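Local coordinates for 33-36 kDa outer membrane protein (Acinetobacter baumannii, PDB 6GIE), which forms a beta-barrel channel in the outer membrane, probably a porin that lets small solutes pass, at residues P147-S157 against D189-V198; T204-A212 against G223-P232. All coordinates share one frame; numbering follows the deposited sequence.

Interaction 1: P147-S157 against D189-V198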
# COMPACT_ATOMS: atom_id res chain seq x y z
N PRO A 147 2.20 17.50 -9.17
CA PRO A 147 1.07 17.14 -8.34
C PRO A 147 0.66 15.66 -8.53
O PRO A 147 0.68 15.16 -9.63
CB PRO A 147 -0.03 18.10 -8.82
CG PRO A 147 0.71 19.31 -9.28
CD PRO A 147 2.01 18.81 -9.87
N ASN A 148 0.32 15.00 -7.42
CA ASN A 148 0.02 13.55 -7.34
C ASN A 148 1.12 12.58 -7.77
O ASN A 148 0.85 11.38 -8.02
CB ASN A 148 -1.27 13.27 -8.07
CG ASN A 148 -2.38 14.26 -7.67
OD1 ASN A 148 -2.57 14.56 -6.48
ND2 ASN A 148 -3.13 14.74 -8.66
N PHE A 149 2.35 13.09 -7.90
CA PHE A 149 3.46 12.22 -8.21
C PHE A 149 4.50 12.31 -7.12
O PHE A 149 5.21 13.33 -6.99
CB PHE A 149 4.06 12.49 -9.61
CG PHE A 149 5.23 11.59 -9.91
CD1 PHE A 149 5.12 10.20 -9.82
CD2 PHE A 149 6.46 12.10 -10.29
CE1 PHE A 149 6.21 9.34 -10.10
CE2 PHE A 149 7.55 11.26 -10.59
CZ PHE A 149 7.44 9.89 -10.49
N LEU A 150 4.61 11.20 -6.39
CA LEU A 150 5.53 11.12 -5.31
C LEU A 150 6.75 10.28 -5.69
O LEU A 150 6.63 9.11 -6.14
CB LEU A 150 4.82 10.50 -4.08
CG LEU A 150 5.63 10.13 -2.82
CD1 LEU A 150 6.33 11.32 -2.18
CD2 LEU A 150 4.68 9.50 -1.77
N VAL A 151 7.92 10.84 -5.44
CA VAL A 151 9.13 10.07 -5.41
C VAL A 151 9.77 10.10 -4.00
O VAL A 151 9.96 11.17 -3.44
CB VAL A 151 10.13 10.66 -6.39
CG1 VAL A 151 11.37 9.78 -6.46
CG2 VAL A 151 9.47 10.80 -7.71
N ALA A 152 10.20 8.94 -3.52
CA ALA A 152 10.75 8.78 -2.17
C ALA A 152 11.90 7.78 -2.13
O ALA A 152 11.85 6.74 -2.76
CB ALA A 152 9.68 8.35 -1.23
N VAL A 153 12.96 8.15 -1.42
CA VAL A 153 14.09 7.28 -1.24
C VAL A 153 14.24 7.07 0.26
O VAL A 153 13.90 7.95 1.03
CB VAL A 153 15.41 7.91 -1.76
CG1 VAL A 153 15.37 8.07 -3.28
CG2 VAL A 153 15.65 9.25 -1.09
N GLY A 154 14.78 5.94 0.67
CA GLY A 154 14.94 5.73 2.09
C GLY A 154 15.85 4.60 2.39
O GLY A 154 16.67 4.22 1.56
N TYR A 155 15.67 4.02 3.57
CA TYR A 155 16.39 2.80 3.89
C TYR A 155 15.70 2.03 4.99
O TYR A 155 14.78 2.52 5.63
CB TYR A 155 17.84 3.10 4.22
CG TYR A 155 18.02 3.43 5.65
CD1 TYR A 155 17.47 4.58 6.17
CD2 TYR A 155 18.70 2.56 6.50
CE1 TYR A 155 17.58 4.86 7.52
CE2 TYR A 155 18.81 2.82 7.84
CZ TYR A 155 18.25 3.98 8.36
OH TYR A 155 18.36 4.28 9.71
N THR A 156 16.09 0.77 5.13
CA THR A 156 15.50 -0.10 6.09
C THR A 156 16.56 -1.03 6.64
O THR A 156 17.63 -1.17 6.07
CB THR A 156 14.33 -0.91 5.52
OG1 THR A 156 14.04 -2.00 6.40
CG2 THR A 156 14.70 -1.47 4.18
N SER A 157 16.26 -1.63 7.79
CA SER A 157 17.29 -2.34 8.54
C SER A 157 16.65 -3.23 9.62
O SER A 157 15.46 -3.09 9.92
CB SER A 157 18.23 -1.32 9.19
OG SER A 157 19.31 -1.96 9.87
N ASP A 189 20.09 -4.59 6.07
CA ASP A 189 20.30 -3.23 5.61
C ASP A 189 19.93 -3.05 4.11
O ASP A 189 20.32 -3.88 3.27
CB ASP A 189 21.76 -2.88 5.82
CG ASP A 189 21.96 -1.42 6.08
OD1 ASP A 189 20.98 -0.63 6.01
OD2 ASP A 189 23.12 -1.05 6.37
N ALA A 190 19.21 -1.98 3.76
CA ALA A 190 18.93 -1.69 2.36
C ALA A 190 18.49 -0.25 2.11
O ALA A 190 17.89 0.39 2.98
CB ALA A 190 17.89 -2.66 1.83
N VAL A 191 18.83 0.26 0.94
CA VAL A 191 18.35 1.54 0.48
C VAL A 191 17.10 1.23 -0.29
O VAL A 191 17.01 0.20 -0.96
CB VAL A 191 19.34 2.22 -0.50
CG1 VAL A 191 18.81 3.58 -0.93
CG2 VAL A 191 20.72 2.32 0.12
N THR A 192 16.12 2.13 -0.25
CA THR A 192 14.92 1.90 -1.03
C THR A 192 14.58 3.09 -1.84
O THR A 192 14.99 4.23 -1.53
CB THR A 192 13.72 1.63 -0.13
OG1 THR A 192 13.47 2.79 0.68
CG2 THR A 192 14.00 0.41 0.75
N ALA A 193 13.80 2.84 -2.88
CA ALA A 193 13.31 3.93 -3.71
C ALA A 193 11.95 3.57 -4.08
O ALA A 193 11.67 2.38 -4.38
CB ALA A 193 14.13 4.10 -4.99
N ARG A 194 11.09 4.59 -4.16
CA ARG A 194 9.81 4.33 -4.73
C ARG A 194 9.08 5.53 -5.30
O ARG A 194 9.29 6.71 -4.92
CB ARG A 194 8.96 3.61 -3.65
CG ARG A 194 8.41 4.44 -2.53
CD ARG A 194 7.41 3.62 -1.65
NE ARG A 194 7.00 4.51 -0.56
CZ ARG A 194 5.93 5.27 -0.60
NH1 ARG A 194 5.05 5.17 -1.58
NH2 ARG A 194 5.68 6.11 0.38
N THR A 195 8.10 5.20 -6.13
CA THR A 195 7.30 6.22 -6.74
C THR A 195 5.86 5.87 -6.67
O THR A 195 5.55 4.70 -6.62
CB THR A 195 7.65 6.43 -8.23
OG1 THR A 195 7.36 5.26 -8.97
CG2 THR A 195 9.08 6.75 -8.40
N LYS A 196 5.01 6.89 -6.64
CA LYS A 196 3.60 6.71 -6.68
C LYS A 196 2.89 7.76 -7.51
O LYS A 196 3.12 8.96 -7.36
CB LYS A 196 3.01 6.77 -5.25
CG LYS A 196 1.53 6.28 -5.14
CD LYS A 196 1.15 6.18 -3.63
CE LYS A 196 -0.32 6.11 -3.31
NZ LYS A 196 -0.87 4.86 -3.83
N TYR A 197 1.94 7.31 -8.34
CA TYR A 197 1.14 8.28 -9.12
C TYR A 197 -0.30 7.94 -9.06
O TYR A 197 -0.66 6.76 -9.14
CB TYR A 197 1.59 8.34 -10.62
CG TYR A 197 0.75 9.30 -11.47
CD1 TYR A 197 0.91 10.68 -11.36
CD2 TYR A 197 -0.16 8.83 -12.39
CE1 TYR A 197 0.16 11.52 -12.14
CE2 TYR A 197 -0.89 9.70 -13.18
CZ TYR A 197 -0.73 11.02 -13.04
OH TYR A 197 -1.49 11.86 -13.77
N VAL A 198 -1.14 8.97 -9.10
CA VAL A 198 -2.59 8.77 -9.24
C VAL A 198 -3.11 9.92 -10.04
O VAL A 198 -2.92 11.06 -9.68
CB VAL A 198 -3.33 8.66 -7.87
CG1 VAL A 198 -4.83 8.55 -8.09
CG2 VAL A 198 -2.88 7.41 -7.16
O HOH W 1 12.29 2.84 3.33
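Leu150 and Lys196 bond backbone to backbone in both directions, and so do Ala152 with Arg194, Gly154 with Thr192 and Thr156 with Ala190; these four antiparallel hydrogen-bonded pairs zip together two neighbouring wall strands of the porin beta-barrel. Arg194 N to Ala152 O is 2.7 Å. At the Gly154 pair, Thr192 N comes to Gly154 O from 58° above the carbonyl plane. Beyond Leu150 the pairing fades into a weak bond from Val198 N to Asn148 O.

Leu150, Ala152, Thr156, Ala190, Thr192, Arg194 and Lys196 share one face. There Arg194 and Lys196 reach past the pair: Arg194 NE bridges to Glu140, and Lys196 NZ to Glu65 and Glu211, charges consistent with the barrel interior. The methyl CD2 of Leu150 packs beside Arg194 NH2 at 4.1 Å.

The other face, mostly apolar and consistent with the outer surface, carries Phe149, Val151, Val153, Tyr155, Val191, Ala193, Thr195 and Tyr197. Phe149 slants across Thr195, its CE1 3.7 Å from Thr195 CB; a chi1 of 179°, with CG pointing back away from the backbone N, brings the ring there, while its CB meets the edge of the Tyr197 ring. At the far end Asp189 OD1 lies in the plane of the Tyr155 ring, at its edge, 4.0 Å from Tyr155 CD2.

Interaction 2: T204-A212 against G223-P232. With C8E ((hydroxyethyloxy)tri(ethyloxy)octane), chain E.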
# COMPACT_ATOMS: atom_id res chain seq x y z
N THR A 204 -13.40 11.96 -18.02
CA THR A 204 -14.20 10.84 -17.50
C THR A 204 -14.13 10.69 -15.97
O THR A 204 -13.46 11.47 -15.26
CB THR A 204 -13.86 9.47 -18.14
OG1 THR A 204 -12.68 8.92 -17.53
CG2 THR A 204 -13.65 9.55 -19.64
N ASN A 205 -14.86 9.68 -15.48
CA ASN A 205 -14.83 9.28 -14.08
C ASN A 205 -13.85 8.13 -13.84
O ASN A 205 -13.95 7.43 -12.85
CB ASN A 205 -16.26 8.86 -13.63
CG ASN A 205 -17.09 10.04 -13.20
OD1 ASN A 205 -18.20 10.25 -13.68
ND2 ASN A 205 -16.55 10.84 -12.30
N MET A 206 -12.93 7.88 -14.77
CA MET A 206 -11.96 6.81 -14.59
C MET A 206 -10.66 7.42 -14.06
O MET A 206 -10.46 8.64 -14.09
CB MET A 206 -11.76 6.04 -15.89
CG MET A 206 -13.11 5.54 -16.50
SD MET A 206 -12.81 4.84 -18.14
CE MET A 206 -12.63 3.17 -17.62
N ALA A 207 -9.77 6.57 -13.63
CA ALA A 207 -8.50 7.02 -13.18
C ALA A 207 -7.56 5.84 -13.19
O ALA A 207 -7.96 4.68 -13.33
CB ALA A 207 -8.59 7.62 -11.74
N ILE A 208 -6.30 6.17 -12.94
CA ILE A 208 -5.25 5.19 -12.94
C ILE A 208 -4.24 5.45 -11.86
O ILE A 208 -3.95 6.61 -11.55
CB ILE A 208 -4.62 5.22 -14.31
CG1 ILE A 208 -3.70 4.02 -14.49
CG2 ILE A 208 -3.89 6.54 -14.54
CD1 ILE A 208 -3.44 3.72 -15.99
N GLY A 209 -3.71 4.39 -11.26
CA GLY A 209 -2.67 4.51 -10.25
C GLY A 209 -1.52 3.57 -10.49
O GLY A 209 -1.71 2.40 -10.89
N PHE A 210 -0.30 4.07 -10.26
CA PHE A 210 0.89 3.27 -10.45
C PHE A 210 1.72 3.44 -9.23
O PHE A 210 1.83 4.60 -8.68
CB PHE A 210 1.78 3.74 -11.66
CG PHE A 210 1.07 3.82 -12.98
CD1 PHE A 210 0.74 2.67 -13.70
CD2 PHE A 210 0.81 5.06 -13.57
CE1 PHE A 210 0.13 2.77 -14.96
CE2 PHE A 210 0.23 5.17 -14.81
CZ PHE A 210 -0.14 4.02 -15.50
N GLU A 211 2.38 2.34 -8.87
CA GLU A 211 3.39 2.32 -7.80
C GLU A 211 4.54 1.37 -8.20
O GLU A 211 4.31 0.24 -8.69
CB GLU A 211 2.82 1.79 -6.44
CG GLU A 211 2.07 2.78 -5.62
CD GLU A 211 2.05 2.49 -4.10
OE1 GLU A 211 3.11 2.43 -3.43
OE2 GLU A 211 0.93 2.40 -3.56
N ALA A 212 5.75 1.82 -7.94
CA ALA A 212 6.95 1.06 -8.25
C ALA A 212 7.91 1.18 -7.08
O ALA A 212 7.87 2.18 -6.33
CB ALA A 212 7.60 1.62 -9.51
N GLY A 223 9.61 -4.11 -7.79
CA GLY A 223 8.19 -4.42 -7.91
C GLY A 223 7.37 -3.31 -8.53
O GLY A 223 7.70 -2.14 -8.40
N MET A 224 6.25 -3.67 -9.16
CA MET A 224 5.25 -2.66 -9.58
C MET A 224 3.80 -3.14 -9.46
O MET A 224 3.47 -4.34 -9.57
CB MET A 224 5.58 -2.08 -11.03
CG MET A 224 5.38 -3.02 -12.22
SD MET A 224 5.50 -2.36 -13.94
CE MET A 224 5.35 -0.57 -13.66
N LYS A 225 2.94 -2.15 -9.33
CA LYS A 225 1.50 -2.38 -9.22
C LYS A 225 0.82 -1.39 -10.13
O LYS A 225 1.25 -0.24 -10.22
CB LYS A 225 1.04 -2.14 -7.77
CG LYS A 225 -0.43 -2.41 -7.56
CD LYS A 225 -0.98 -1.96 -6.20
CE LYS A 225 -1.85 -3.08 -5.62
NZ LYS A 225 -0.95 -4.05 -4.90
N THR A 226 -0.28 -1.79 -10.76
CA THR A 226 -1.07 -0.82 -11.50
C THR A 226 -2.51 -0.97 -11.10
O THR A 226 -2.98 -2.11 -10.94
CB THR A 226 -0.89 -1.07 -13.03
OG1 THR A 226 0.47 -0.82 -13.32
CG2 THR A 226 -1.80 -0.20 -13.92
N ASP A 227 -3.23 0.13 -10.99
CA ASP A 227 -4.67 0.04 -10.66
C ASP A 227 -5.46 0.81 -11.66
O ASP A 227 -5.15 1.95 -11.93
CB ASP A 227 -4.93 0.59 -9.25
CG ASP A 227 -4.48 -0.38 -8.15
OD1 ASP A 227 -4.77 -1.61 -8.22
OD2 ASP A 227 -3.85 0.08 -7.18
N LEU A 228 -6.48 0.18 -12.24
CA LEU A 228 -7.39 0.86 -13.16
C LEU A 228 -8.70 1.12 -12.39
O LEU A 228 -9.49 0.19 -12.14
CB LEU A 228 -7.67 -0.01 -14.39
CG LEU A 228 -6.46 -0.76 -14.94
CD1 LEU A 228 -6.73 -1.58 -16.20
CD2 LEU A 228 -5.42 0.27 -15.28
N PHE A 229 -8.96 2.40 -12.17
CA PHE A 229 -10.16 2.89 -11.53
C PHE A 229 -11.23 3.02 -12.55
O PHE A 229 -11.39 4.07 -13.14
CB PHE A 229 -9.86 4.16 -10.75
CG PHE A 229 -8.90 3.90 -9.67
CD1 PHE A 229 -9.35 3.28 -8.50
CD2 PHE A 229 -7.56 4.17 -9.83
CE1 PHE A 229 -8.44 2.95 -7.51
CE2 PHE A 229 -6.65 3.86 -8.83
CZ PHE A 229 -7.08 3.24 -7.66
N VAL A 230 -11.89 1.91 -12.86
CA VAL A 230 -12.80 1.95 -13.98
C VAL A 230 -14.02 2.79 -13.64
O VAL A 230 -14.67 3.30 -14.54
CB VAL A 230 -13.21 0.56 -14.52
CG1 VAL A 230 -11.99 -0.24 -14.98
CG2 VAL A 230 -14.04 -0.20 -13.52
N THR A 231 -14.34 2.93 -12.35
CA THR A 231 -15.13 4.03 -11.86
C THR A 231 -14.43 4.46 -10.60
O THR A 231 -13.53 3.75 -10.16
CB THR A 231 -16.55 3.60 -11.45
OG1 THR A 231 -16.50 2.93 -10.16
CG2 THR A 231 -17.21 2.73 -12.50
N PRO A 232 -14.90 5.51 -9.94
CA PRO A 232 -14.29 5.98 -8.69
C PRO A 232 -14.38 4.94 -7.53
O PRO A 232 -13.58 4.97 -6.53
CB PRO A 232 -15.12 7.27 -8.35
CG PRO A 232 -15.67 7.70 -9.67
CD PRO A 232 -16.01 6.39 -10.35
C14 C8E E . -5.85 -5.70 -14.98
O15 C8E E . -4.72 -4.94 -14.54
C16 C8E E . -4.33 -3.92 -15.46
C17 C8E E . -2.90 -3.43 -15.21
O18 C8E E . -1.96 -4.23 -15.96
C19 C8E E . -0.67 -3.63 -16.15
C20 C8E E . 0.36 -4.24 -15.22
O21 C8E E . 1.50 -4.59 -16.01
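Ala207 and Phe229 exchange two backbone hydrogen bonds, as do Gly209 with Asp227 and Glu211 with Lys225, and these antiparallel pairs hold together the arms of a beta hairpin in the barrel wall. The bonds are of ordinary strand length. Asp227 N to Gly209 O is 2.7 Å. Glu211 N to Lys225 O is 3.1 Å. Between these pairs, CA-H groups such as that of Thr226 lean on the carbonyl oxygens opposite.

Side-chain packing differs from face to face. Ala207 CB meets Phe229 CB at 3.8 Å, and beside it the Phe229 ring turns its edge to the facing backbone, with Ala207 C and Ile208 N near its plane; CG stands anti to the carbonyl carbon (chi1 -63°), which carries Phe229 CE2 alongside Gly209 N at 3.9 Å. Gly209 has no side chain, and this leaves the place the ring edge takes. On the reverse face Ile208 and Leu228 lie side by side, CD1 to CD2 at 4.0 Å, and Thr226 OG1 sits in the plane of the Phe210 ring, 3.5 Å from its CD1.

Detergent touches this second face: C16 of the C8E molecule is 3.4 Å from Leu228 CD1, and C17 rests against Thr226 CG2, consistent with a lipid-facing surface.

At the hairpin's open end, Thr204 OG1 accepts from Met206 N in an ST turn, and Pro232 CD packs on Asn205 O. Strand 190-200 pairs with the far edge of strand 207-216, strand 234-242 flanks 220-229, and Pro62 with Glu65 covers the Phe229 side chain.

How the interactions relate
Both contacts pair adjacent antiparallel strands of the same barrel, and strands 190-200 and 207-216, one from each, are themselves neighbours: Tyr197 N lies 2.7 Å from Phe210 O and Thr195 N 3.0 Å from Ala212 O, both probable hydrogen bonds. Four strands thus run side by side in the order 149-157, 190-200, 207-216, 220-229. Interaction 1 is largely a surface contact, whereas interaction 2 is partly buried. Their charged faces are joined by a charge pair that spans the two contacts. On the opposite face both are chiefly apolar, with aromatic and aliphatic side chains, and there interaction 2 alone of the two touches detergent.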